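Local coordinates for geranyltranstransferase (PDB 3LOM), which probably condenses isopentenyl diphosphate with allylic diphosphates, using magnesium, to make farnesyl and perhaps geranylgeranyl diphosphate, at residues Leu57-Val67 with Cys196-Gln204; Gly70-Leu81 with Val130-Leu139. All coordinates share one frame; numbering follows the deposited sequence.

Contact 1 and contact 2 illustrate how an all-helical fold is tied together by apolar helix packing, with no hydrogen bond across the segments of either. Their centres lie 12 Å apart on the same side of the chain's centre, and contact 2 is nested in sequence within the loop that contact 1 closes. Helix 69-91, which belongs to contact 2, packs against both helices of contact 1: L79 CD1 lies 3.5 Å from V58 CG2 and 3.4 Å from M199 CE. Y59 OH is hydrogen-bonded to D73 OD1 (2.6 Å), an oxygen that also forms a salt bridge with R19. By family resemblance, the magnesium-binding aspartates probably lie near the far end of helix 69-91, beyond G70-L81.

Contact 1: residues Leu57-Val67 with Cys196-Gln204; sequences LVYLAGDLIDV and CFEMVLAAQ
V58 and C196 bring their CA atoms to within 5.2 Å. Helices 57-64 and 196-201 run in broadly the same direction and cross at -41°, with their axes 8.9 Å apart at closest approach. Farther along, G62 faces V200, and V200 CG1 rests 3.8 Å from G62 CA. V200 carries much of the contact, with both branches engaged. With CG1 anti to the backbone N (chi1 153°), that branch is directed to A61, G62 and the I65 tip, while V200 CG2 lies 3.6 Å from V58 O. At the start of the pair, the F197 ring meets A61 CB through CD1 (3.8 Å) and L57 CD2 through CZ, both obliquely. Such apolar helix packing is the framework of the all-alpha isoprenoid synthase fold, in which helix 53-64 and helix 178-201 are joined across a long sequence gap. A Schellman motif with D66 as its C-prime residue ends the first helix and turns V67 back, so that V67 CG2 reaches A203 CB at 3.7 Å. The neighbouring Q204 chain bends at chi2 (-79°). I65 CD1 touches Q204 CG at 3.7 Å as the two side chains slide past each other in opposite directions, and V67 CG2 packs against Q204 OE1. Around this pair, helix 209-236 adds I211 against I65 and Y218 against L57.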
loop_
_atom_site.group_PDB
_atom_site.type_symbol
_atom_site.label_atom_id
_atom_site.label_comp_id
_atom_site.label_asym_id
_atom_site.label_seq_id
_atom_site.Cartn_x
_atom_site.Cartn_y
_atom_site.Cartn_z
ATOM N N LEU A 57 -15.007 -8.198 14.196
ATOM C CA LEU A 57 -16.141 -7.459 13.628
ATOM C C LEU A 57 -16.483 -7.953 12.235
ATOM O O LEU A 57 -17.654 -8.111 11.916
ATOM C CB LEU A 57 -15.867 -5.953 13.599
ATOM C CG LEU A 57 -15.764 -5.240 14.947
ATOM C CD1 LEU A 57 -15.117 -3.871 14.772
ATOM C CD2 LEU A 57 -17.122 -5.133 15.639
ATOM N N VAL A 58 -15.455 -8.211 11.426
ATOM C CA VAL A 58 -15.611 -8.883 10.131
ATOM C C VAL A 58 -16.314 -10.244 10.242
ATOM O O VAL A 58 -17.225 -10.539 9.463
ATOM C CB VAL A 58 -14.241 -9.034 9.424
ATOM C CG1 VAL A 58 -14.301 -10.002 8.245
ATOM C CG2 VAL A 58 -13.774 -7.693 8.959
ATOM N N TYR A 59 -15.903 -11.052 11.219
ATOM C CA TYR A 59 -16.491 -12.378 11.423
ATOM C C TYR A 59 -17.939 -12.297 11.876
ATOM O O TYR A 59 -18.789 -13.005 11.351
ATOM C CB TYR A 59 -15.674 -13.203 12.425
ATOM C CG TYR A 59 -14.389 -13.765 11.850
ATOM C CD1 TYR A 59 -14.402 -14.528 10.681
ATOM C CD2 TYR A 59 -13.165 -13.555 12.485
ATOM C CE1 TYR A 59 -13.230 -15.050 10.149
ATOM C CE2 TYR A 59 -11.986 -14.073 11.958
ATOM C CZ TYR A 59 -12.028 -14.820 10.793
ATOM O OH TYR A 59 -10.869 -15.339 10.267
ATOM N N LEU A 60 -18.208 -11.412 12.831
ATOM C CA LEU A 60 -19.540 -11.267 13.413
ATOM C C LEU A 60 -20.557 -10.609 12.478
ATOM O O LEU A 60 -21.721 -11.017 12.442
ATOM C CB LEU A 60 -19.462 -10.520 14.743
ATOM C CG LEU A 60 -18.793 -11.302 15.873
ATOM C CD1 LEU A 60 -18.865 -10.534 17.178
ATOM C CD2 LEU A 60 -19.438 -12.668 16.024
ATOM N N ALA A 61 -20.108 -9.608 11.721
ATOM C CA ALA A 61 -20.944 -8.963 10.712
ATOM C C ALA A 61 -21.162 -9.882 9.521
ATOM O O ALA A 61 -22.224 -9.853 8.895
ATOM C CB ALA A 61 -20.329 -7.645 10.255
ATOM N N GLY A 62 -20.148 -10.689 9.212
ATOM C CA GLY A 62 -20.224 -11.659 8.122
ATOM C C GLY A 62 -21.198 -12.793 8.391
ATOM O O GLY A 62 -21.828 -13.308 7.468
ATOM N N ASP A 63 -21.309 -13.174 9.664
ATOM C CA ASP A 63 -22.274 -14.169 10.125
ATOM C C ASP A 63 -23.704 -13.678 9.982
ATOM O O ASP A 63 -24.584 -14.443 9.585
ATOM C CB ASP A 63 -22.014 -14.531 11.589
ATOM C CG ASP A 63 -21.119 -15.746 11.743
ATOM O OD1 ASP A 63 -20.534 -16.207 10.737
ATOM O OD2 ASP A 63 -21.005 -16.243 12.884
ATOM N N LEU A 64 -23.917 -12.400 10.302
ATOM C CA LEU A 64 -25.241 -11.774 10.266
ATOM C C LEU A 64 -25.893 -11.832 8.891
ATOM O O LEU A 64 -27.103 -12.033 8.789
ATOM C CB LEU A 64 -25.164 -10.328 10.755
ATOM C CG LEU A 64 -24.961 -10.137 12.260
ATOM C CD1 LEU A 64 -24.594 -8.697 12.583
ATOM C CD2 LEU A 64 -26.195 -10.560 13.023
ATOM N N ILE A 65 -25.089 -11.676 7.844
ATOM C CA ILE A 65 -25.584 -11.842 6.477
ATOM C C ILE A 65 -25.108 -13.150 5.827
ATOM O O ILE A 65 -25.131 -13.291 4.597
ATOM C CB ILE A 65 -25.301 -10.596 5.576
ATOM C CG1 ILE A 65 -23.797 -10.342 5.401
ATOM C CG2 ILE A 65 -26.012 -9.370 6.143
ATOM C CD1 ILE A 65 -23.476 -9.312 4.337
ATOM N N ASP A 66 -24.688 -14.093 6.676
ATOM C CA ASP A 66 -24.379 -15.484 6.292
ATOM C C ASP A 66 -23.411 -15.665 5.109
ATOM O O ASP A 66 -23.633 -16.516 4.240
ATOM C CB ASP A 66 -25.674 -16.280 6.055
ATOM C CG ASP A 66 -26.597 -16.273 7.259
ATOM O OD1 ASP A 66 -27.777 -15.909 7.090
ATOM O OD2 ASP A 66 -26.146 -16.623 8.373
ATOM N N VAL A 67 -22.346 -14.870 5.072
ATOM C CA VAL A 67 -21.337 -15.030 4.021
ATOM C C VAL A 67 -20.314 -16.105 4.429
ATOM O O VAL A 67 -20.115 -16.361 5.624
ATOM C CB VAL A 67 -20.696 -13.663 3.596
ATOM C CG1 VAL A 67 -19.830 -13.096 4.688
ATOM C CG2 VAL A 67 -19.925 -13.789 2.278
ATOM N N CYS A 196 -14.831 -2.703 7.758
ATOM C CA CYS A 196 -15.142 -4.070 8.214
ATOM C C CYS A 196 -16.523 -4.497 7.762
ATOM O O CYS A 196 -16.714 -5.599 7.253
ATOM C CB CYS A 196 -15.085 -4.182 9.740
ATOM S SG CYS A 196 -13.518 -3.741 10.487
ATOM N N PHE A 197 -17.475 -3.590 7.944
ATOM C CA PHE A 197 -18.859 -3.823 7.593
ATOM C C PHE A 197 -19.063 -3.657 6.089
ATOM O O PHE A 197 -19.783 -4.439 5.468
ATOM C CB PHE A 197 -19.752 -2.892 8.413
ATOM C CG PHE A 197 -19.465 -2.939 9.892
ATOM C CD1 PHE A 197 -20.088 -3.877 10.703
ATOM C CD2 PHE A 197 -18.553 -2.057 10.471
ATOM C CE1 PHE A 197 -19.813 -3.933 12.067
ATOM C CE2 PHE A 197 -18.265 -2.113 11.826
ATOM C CZ PHE A 197 -18.900 -3.046 12.629
ATOM N N GLU A 198 -18.388 -2.676 5.499
ATOM C CA GLU A 198 -18.541 -2.390 4.067
ATOM C C GLU A 198 -17.928 -3.442 3.140
ATOM O O GLU A 198 -18.499 -3.738 2.088
ATOM C CB GLU A 198 -17.999 -0.999 3.715
ATOM C CG GLU A 198 -18.773 0.172 4.315
ATOM C CD GLU A 198 -20.031 0.546 3.538
ATOM O OE1 GLU A 198 -20.271 0.003 2.434
ATOM O OE2 GLU A 198 -20.781 1.407 4.040
ATOM N N MET A 199 -16.770 -3.993 3.518
ATOM C CA MET A 199 -16.152 -5.086 2.744
ATOM C C MET A 199 -16.996 -6.367 2.831
ATOM O O MET A 199 -17.112 -7.103 1.851
ATOM C CB MET A 199 -14.703 -5.347 3.177
ATOM C CG MET A 199 -13.675 -4.391 2.565
ATOM S SD MET A 199 -11.957 -4.636 3.095
ATOM C CE MET A 199 -12.171 -4.284 4.764
ATOM N N VAL A 200 -17.588 -6.602 4.004
ATOM C CA VAL A 200 -18.521 -7.706 4.233
ATOM C C VAL A 200 -19.780 -7.554 3.360
ATOM O O VAL A 200 -20.251 -8.530 2.767
ATOM C CB VAL A 200 -18.841 -7.854 5.765
ATOM C CG1 VAL A 200 -20.210 -8.470 6.021
ATOM C CG2 VAL A 200 -17.762 -8.681 6.460
ATOM N N LEU A 201 -20.285 -6.322 3.250
ATOM C CA LEU A 201 -21.461 -6.010 2.425
ATOM C C LEU A 201 -21.222 -6.176 0.926
ATOM O O LEU A 201 -22.133 -6.554 0.190
ATOM C CB LEU A 201 -21.974 -4.597 2.716
ATOM C CG LEU A 201 -22.784 -4.435 4.005
ATOM C CD1 LEU A 201 -22.873 -2.968 4.391
ATOM C CD2 LEU A 201 -24.181 -5.062 3.889
ATOM N N ALA A 202 -19.995 -5.914 0.483
ATOM C CA ALA A 202 -19.651 -6.033 -0.933
ATOM C C ALA A 202 -19.473 -7.489 -1.393
ATOM O O ALA A 202 -19.218 -7.743 -2.573
ATOM C CB ALA A 202 -18.415 -5.196 -1.254
ATOM N N ALA A 203 -19.620 -8.433 -0.462
ATOM C CA ALA A 203 -19.601 -9.864 -0.782
ATOM C C ALA A 203 -20.925 -10.369 -1.369
ATOM O O ALA A 203 -20.956 -11.421 -2.012
ATOM C CB ALA A 203 -19.229 -10.674 0.438
ATOM N N GLN A 204 -22.010 -9.623 -1.151
ATOM C CA GLN A 204 -23.336 -10.022 -1.641
ATOM C C GLN A 204 -23.828 -9.133 -2.784
ATOM O O GLN A 204 -23.482 -7.951 -2.864
ATOM C CB GLN A 204 -24.376 -10.037 -0.514
ATOM C CG GLN A 204 -23.856 -10.431 0.864
ATOM C CD GLN A 204 -23.676 -11.929 1.048
ATOM O OE1 GLN A 204 -22.727 -12.525 0.534
ATOM N NE2 GLN A 204 -24.577 -12.539 1.809
#

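Contact 2: residues Gly70-Leu81 with Val130-Leu139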
loop_
_atom_site.group_PDB
_atom_site.type_symbol
_atom_site.label_atom_id
_atom_site.label_comp_id
_atom_site.label_asym_id
_atom_site.label_seq_id
_atom_site.Cartn_x
_atom_site.Cartn_y
_atom_site.Cartn_z
ATOM N N GLY A 70 -14.690 -18.790 4.788
ATOM C CA GLY A 70 -13.445 -18.744 4.018
ATOM C C GLY A 70 -13.155 -17.351 3.488
ATOM O O GLY A 70 -12.026 -16.861 3.605
ATOM N N VAL A 71 -14.184 -16.719 2.916
ATOM C CA VAL A 71 -14.151 -15.311 2.474
ATOM C C VAL A 71 -13.832 -14.363 3.644
ATOM O O VAL A 71 -12.993 -13.458 3.520
ATOM C CB VAL A 71 -15.491 -14.907 1.770
ATOM C CG1 VAL A 71 -15.551 -13.400 1.453
ATOM C CG2 VAL A 71 -15.703 -15.725 0.495
ATOM N N LEU A 72 -14.486 -14.607 4.778
ATOM C CA LEU A 72 -14.289 -13.835 5.999
ATOM C C LEU A 72 -12.857 -13.856 6.530
ATOM O O LEU A 72 -12.360 -12.826 6.985
ATOM C CB LEU A 72 -15.265 -14.296 7.083
ATOM C CG LEU A 72 -16.729 -13.926 6.820
ATOM C CD1 LEU A 72 -17.635 -14.429 7.936
ATOM C CD2 LEU A 72 -16.852 -12.415 6.656
ATOM N N ASP A 73 -12.208 -15.022 6.461
ATOM C CA ASP A 73 -10.794 -15.173 6.831
ATOM C C ASP A 73 -9.907 -14.203 6.066
ATOM O O ASP A 73 -9.050 -13.538 6.656
ATOM C CB ASP A 73 -10.304 -16.602 6.554
ATOM C CG ASP A 73 -10.928 -17.633 7.475
ATOM O OD1 ASP A 73 -11.144 -17.327 8.668
ATOM O OD2 ASP A 73 -11.191 -18.760 7.003
ATOM N N ILE A 74 -10.138 -14.138 4.757
ATOM C CA ILE A 74 -9.364 -13.318 3.830
ATOM C C ILE A 74 -9.561 -11.829 4.099
ATOM O O ILE A 74 -8.577 -11.085 4.204
ATOM C CB ILE A 74 -9.736 -13.644 2.365
ATOM C CG1 ILE A 74 -9.489 -15.129 2.081
ATOM C CG2 ILE A 74 -8.954 -12.768 1.392
ATOM C CD1 ILE A 74 -10.318 -15.695 0.945
ATOM N N ILE A 75 -10.825 -11.415 4.231
ATOM C CA ILE A 75 -11.174 -10.006 4.464
ATOM C C ILE A 75 -10.584 -9.502 5.776
ATOM O O ILE A 75 -9.973 -8.429 5.809
ATOM C CB ILE A 75 -12.716 -9.747 4.400
ATOM C CG1 ILE A 75 -13.257 -10.078 3.001
ATOM C CG2 ILE A 75 -13.043 -8.287 4.774
ATOM C CD1 ILE A 75 -14.766 -9.913 2.838
ATOM N N ALA A 76 -10.736 -10.304 6.830
ATOM C CA ALA A 76 -10.188 -10.014 8.157
ATOM C C ALA A 76 -8.653 -9.974 8.214
ATOM O O ALA A 76 -8.078 -9.239 9.021
ATOM C CB ALA A 76 -10.711 -11.026 9.157
ATOM N N ALA A 77 -8.002 -10.772 7.370
ATOM C CA ALA A 77 -6.545 -10.794 7.300
ATOM C C ALA A 77 -6.046 -9.501 6.678
ATOM O O ALA A 77 -5.140 -8.857 7.214
ATOM C CB ALA A 77 -6.058 -11.996 6.492
ATOM N N ALA A 78 -6.657 -9.134 5.551
ATOM C CA ALA A 78 -6.362 -7.889 4.845
ATOM C C ALA A 78 -6.581 -6.657 5.713
ATOM O O ALA A 78 -5.777 -5.725 5.689
ATOM C CB ALA A 78 -7.190 -7.802 3.601
ATOM N N LEU A 79 -7.651 -6.666 6.500
ATOM C CA LEU A 79 -7.902 -5.587 7.446
ATOM C C LEU A 79 -6.889 -5.472 8.557
ATOM O O LEU A 79 -6.490 -4.358 8.904
ATOM C CB LEU A 79 -9.273 -5.730 8.073
ATOM C CG LEU A 79 -10.259 -4.659 7.657
ATOM C CD1 LEU A 79 -11.589 -5.195 8.001
ATOM C CD2 LEU A 79 -10.016 -3.331 8.364
ATOM N N GLU A 80 -6.501 -6.607 9.140
ATOM C CA GLU A 80 -5.486 -6.598 10.188
ATOM C C GLU A 80 -4.132 -6.194 9.659
ATOM O O GLU A 80 -3.426 -5.450 10.325
ATOM C CB GLU A 80 -5.375 -7.929 10.923
ATOM C CG GLU A 80 -5.701 -7.843 12.412
ATOM C CD GLU A 80 -5.123 -6.626 13.113
ATOM O OE1 GLU A 80 -5.916 -5.772 13.573
ATOM O OE2 GLU A 80 -3.885 -6.524 13.208
ATOM N N LEU A 81 -3.785 -6.678 8.464
ATOM C CA LEU A 81 -2.541 -6.288 7.798
ATOM C C LEU A 81 -2.468 -4.777 7.566
ATOM O O LEU A 81 -1.432 -4.160 7.847
ATOM C CB LEU A 81 -2.355 -7.044 6.474
ATOM C CG LEU A 81 -1.858 -8.495 6.520
ATOM C CD1 LEU A 81 -2.144 -9.190 5.203
ATOM C CD2 LEU A 81 -0.376 -8.557 6.839
ATOM N N VAL A 130 -3.338 -10.463 -0.850
ATOM C CA VAL A 130 -4.218 -11.442 -0.215
ATOM C C VAL A 130 -5.669 -11.332 -0.705
ATOM O O VAL A 130 -6.301 -12.353 -0.994
ATOM C CB VAL A 130 -4.146 -11.321 1.331
ATOM C CG1 VAL A 130 -5.183 -12.203 2.022
ATOM C CG2 VAL A 130 -2.755 -11.681 1.810
ATOM N N LEU A 131 -6.181 -10.103 -0.811
ATOM C CA LEU A 131 -7.531 -9.879 -1.327
ATOM C C LEU A 131 -7.652 -10.371 -2.757
ATOM O O LEU A 131 -8.536 -11.158 -3.061
ATOM C CB LEU A 131 -7.936 -8.406 -1.251
ATOM C CG LEU A 131 -8.275 -7.820 0.119
ATOM C CD1 LEU A 131 -8.394 -6.311 0.015
ATOM C CD2 LEU A 131 -9.530 -8.422 0.726
ATOM N N LEU A 132 -6.736 -9.938 -3.617
ATOM C CA LEU A 132 -6.788 -10.287 -5.031
ATOM C C LEU A 132 -6.595 -11.767 -5.385
ATOM O O LEU A 132 -7.368 -12.290 -6.188
ATOM C CB LEU A 132 -5.815 -9.432 -5.835
ATOM C CG LEU A 132 -6.026 -7.917 -5.851
ATOM C CD1 LEU A 132 -4.983 -7.319 -6.761
ATOM C CD2 LEU A 132 -7.445 -7.508 -6.272
ATOM N N MET A 133 -5.591 -12.441 -4.811
ATOM C CA MET A 133 -5.320 -13.842 -5.162
ATOM C C MET A 133 -6.262 -14.851 -4.478
ATOM O O MET A 133 -6.667 -15.840 -5.091
ATOM C CB MET A 133 -3.830 -14.215 -4.983
ATOM C CG MET A 133 -3.297 -14.280 -3.547
ATOM S SD MET A 133 -1.503 -14.508 -3.433
ATOM C CE MET A 133 -1.287 -14.425 -1.651
ATOM N N ARG A 134 -6.614 -14.588 -3.217
ATOM C CA ARG A 134 -7.427 -15.529 -2.431
ATOM C C ARG A 134 -8.944 -15.425 -2.628
ATOM O O ARG A 134 -9.647 -16.428 -2.479
ATOM C CB ARG A 134 -7.082 -15.462 -0.935
ATOM C CG ARG A 134 -5.628 -15.773 -0.593
ATOM C CD ARG A 134 -5.302 -17.250 -0.778
ATOM N NE ARG A 134 -3.882 -17.531 -0.580
ATOM C CZ ARG A 134 -3.327 -17.838 0.590
ATOM N NH1 ARG A 134 -4.067 -17.903 1.694
ATOM N NH2 ARG A 134 -2.025 -18.075 0.659
ATOM N N LEU A 135 -9.448 -14.232 -2.947
ATOM C CA LEU A 135 -10.889 -14.052 -3.193
ATOM C C LEU A 135 -11.324 -14.486 -4.592
ATOM O O LEU A 135 -12.481 -14.859 -4.789
ATOM C CB LEU A 135 -11.335 -12.603 -2.950
ATOM C CG LEU A 135 -11.414 -12.038 -1.528
ATOM C CD1 LEU A 135 -11.752 -10.559 -1.584
ATOM C CD2 LEU A 135 -12.418 -12.782 -0.667
ATOM N N SER A 136 -10.398 -14.426 -5.548
ATOM C CA SER A 136 -10.678 -14.707 -6.957
ATOM C C SER A 136 -11.187 -16.113 -7.331
ATOM O O SER A 136 -11.949 -16.237 -8.292
ATOM C CB SER A 136 -9.474 -14.337 -7.822
ATOM O OG SER A 136 -9.345 -12.932 -7.895
ATOM N N PRO A 137 -10.768 -17.175 -6.603
ATOM C CA PRO A 137 -11.483 -18.420 -6.912
ATOM C C PRO A 137 -12.858 -18.516 -6.235
ATOM O O PRO A 137 -13.683 -19.336 -6.646
ATOM C CB PRO A 137 -10.547 -19.514 -6.369
ATOM C CG PRO A 137 -9.227 -18.836 -6.127
ATOM C CD PRO A 137 -9.579 -17.436 -5.766
ATOM N N LEU A 138 -13.106 -17.676 -5.231
ATOM C CA LEU A 138 -14.312 -17.786 -4.403
ATOM C C LEU A 138 -15.464 -16.844 -4.782
ATOM O O LEU A 138 -16.635 -17.200 -4.622
ATOM C CB LEU A 138 -13.964 -17.601 -2.921
ATOM C CG LEU A 138 -12.807 -18.412 -2.323
ATOM C CD1 LEU A 138 -12.656 -18.080 -0.847
ATOM C CD2 LEU A 138 -12.991 -19.921 -2.517
ATOM N N LEU A 139 -15.130 -15.653 -5.273
ATOM C CA LEU A 139 -16.118 -14.617 -5.577
ATOM C C LEU A 139 -15.995 -14.157 -7.030
ATOM O O LEU A 139 -14.925 -14.303 -7.632
ATOM C CB LEU A 139 -15.932 -13.429 -4.623
ATOM C CG LEU A 139 -16.831 -13.205 -3.396
ATOM C CD1 LEU A 139 -17.500 -14.460 -2.844
ATOM C CD2 LEU A 139 -16.059 -12.484 -2.296
#
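I74 is a textbook knob into a hole, set among V130, L131, R134 and L135 of a helix that runs nearly antiparallel to its own, at 168°. Its CB already lies 4.1 Å from L135 CD2. From there the side chain forks. A chi1 of -58° sets CG1 beside the backbone N and CG2 anti to it, and I74 CG2 descends onto the start of the other segment, 3.6 Å from V130 O and close to V130 CG1 and L135 CG. The other branch sets I74 CG1 against R134 CB at 3.9 Å, and CD1 at the tip then meets R134 O (3.6 Å), R134 CB and L138 CD1. One side chain thus reaches from V130 to L138. One turn further along its helix, A78 CB lies 3.6 Å from L131 CG. Towards the N-terminal end of 70-81, V71 CG1 meets L135 CD2 at 3.8 Å, the two side chains crossing at about a right angle, and also L139 CD2. V71 CG2 meets L139 CD1 and L138 CD1; the V71 and L139 side chains reach toward each other tip to tip. L135 O accepts from both L138 N and L139 N. The R134 guanidinium leads away from I74 to a salt bridge with E30. Helix 5-28 packs against I74 through Y23 and against V130 through L27; helix 141-155 backs L131 and L135, helix 178-201 lies against I75 and L79, and L132 packs on Q149 and S136 on V145 of the second subunit.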